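Local coordinates for protein arginyl-tRNA synthetase, putative (Plasmodium falciparum, PDB 5JLD) that probably attaches L-arginine to tRNA(Arg) at the expense of ATP, as a monomeric class I aminoacyl-tRNA synthetase, at residues K12-K15 and T16-N20. Residues are numbered along the deposited sequence; the frame is centred on the assembly and turned at random.
Sequences KKIK and TIFQN
Thr16 returns to Lys12 twice, and the pair illustrates how a hydroxyl side chain within a helix can supplement the backbone ladder. The amide N of Thr16 donates to Lys12 O at 2.9 Å, and OG1 of the same residue donates to that oxygen at 3.0 Å; the two donors arrive from opposite faces of the carbonyl plane. Chi1 of -64° sets OG1 beside its own backbone N, facing back along the helix. Three further i to i+4 bonds, from Ile17 N to Lys13 O, Phe18 N to Ile14 O and Gln19 N to Lys15 O, continue the alpha-helical pattern.

Apolar contact follows the same spacing. CG2 of Ile14 rests 3.6 Å from Phe18 CD2 with the two side chains alongside each other. The backbone carbonyl Ile14 O meets the ring at its edge, in plane, 3.2 Å from Phe18 CD2.

Among the polar chains, Lys15 and Gln19 run side by side, but Gln19 OE1 accepts from Ala33 N, its NE2 donates to Glu31 O, and Lys13 NZ forms a salt bridge with Glu8.

Within the N-terminal domain, helix 10-25 lays Ile14 and Phe18 against the antiparallel sheet: both touch Val95 of strand 93-97; Ile14 also meets Tyr45 and Val35 of strands 45-47 and 35-37, and Phe18 meets Cys47 and Ile93.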
# COMPACT_ATOMS: atom_id res chain seq x y z
N LYS A 12 11.00 1.25 17.39
CA LYS A 12 10.18 1.18 18.61
C LYS A 12 11.02 0.79 19.80
O LYS A 12 10.80 1.27 20.92
CB LYS A 12 9.03 0.16 18.46
CG LYS A 12 7.75 0.70 17.85
CD LYS A 12 6.61 -0.35 17.94
CE LYS A 12 5.93 -0.34 19.31
NZ LYS A 12 4.93 0.76 19.39
N LYS A 13 11.98 -0.09 19.55
CA LYS A 13 12.95 -0.50 20.56
C LYS A 13 13.73 0.71 21.12
O LYS A 13 13.80 0.96 22.34
CB LYS A 13 13.92 -1.52 19.96
CG LYS A 13 14.90 -2.10 20.96
CD LYS A 13 15.82 -3.14 20.32
CE LYS A 13 16.55 -3.92 21.42
NZ LYS A 13 17.34 -5.06 20.90
N ILE A 14 14.29 1.48 20.19
CA ILE A 14 15.08 2.66 20.54
C ILE A 14 14.20 3.76 21.17
O ILE A 14 14.60 4.41 22.16
CB ILE A 14 15.81 3.20 19.32
CG1 ILE A 14 16.94 2.25 18.91
CG2 ILE A 14 16.31 4.59 19.59
CD1 ILE A 14 17.79 2.75 17.73
N LYS A 15 13.01 3.93 20.60
CA LYS A 15 12.04 4.88 21.15
C LYS A 15 11.78 4.56 22.61
O LYS A 15 11.79 5.45 23.45
CB LYS A 15 10.71 4.86 20.37
CG LYS A 15 9.74 5.94 20.84
CD LYS A 15 8.33 5.76 20.27
CE LYS A 15 7.30 6.54 21.10
NZ LYS A 15 7.41 6.24 22.57
N THR A 16 11.57 3.28 22.90
CA THR A 16 11.37 2.86 24.29
C THR A 16 12.60 3.15 25.18
O THR A 16 12.47 3.70 26.28
CB THR A 16 11.04 1.36 24.37
OG1 THR A 16 9.79 1.12 23.71
CG2 THR A 16 10.92 0.91 25.84
N ILE A 17 13.79 2.80 24.70
CA ILE A 17 15.00 3.11 25.48
C ILE A 17 15.09 4.62 25.86
O ILE A 17 15.31 5.00 27.04
CB ILE A 17 16.25 2.65 24.71
CG1 ILE A 17 16.30 1.11 24.69
CG2 ILE A 17 17.57 3.28 25.29
CD1 ILE A 17 17.30 0.54 23.72
N PHE A 18 14.86 5.48 24.88
CA PHE A 18 14.89 6.92 25.15
C PHE A 18 13.76 7.38 26.08
O PHE A 18 13.98 8.22 26.96
CB PHE A 18 14.85 7.72 23.85
CG PHE A 18 16.20 7.86 23.21
CD1 PHE A 18 17.03 8.92 23.54
CD2 PHE A 18 16.65 6.90 22.30
CE1 PHE A 18 18.29 9.04 22.96
CE2 PHE A 18 17.91 7.02 21.72
CZ PHE A 18 18.72 8.09 22.04
N GLN A 19 12.56 6.84 25.87
CA GLN A 19 11.40 7.14 26.71
C GLN A 19 11.71 6.84 28.17
O GLN A 19 11.43 7.65 29.07
CB GLN A 19 10.16 6.35 26.26
CG GLN A 19 8.87 6.75 26.96
CD GLN A 19 8.47 8.18 26.67
OE1 GLN A 19 8.16 8.53 25.53
NE2 GLN A 19 8.50 9.03 27.70
N ASN A 20 12.30 5.68 28.42
CA ASN A 20 12.63 5.32 29.80
C ASN A 20 13.69 6.27 30.35
O ASN A 20 13.58 6.72 31.50
CB ASN A 20 13.11 3.87 29.91
CG ASN A 20 12.02 2.84 29.51
OD1 ASN A 20 10.85 3.19 29.33
ND2 ASN A 20 12.42 1.58 29.39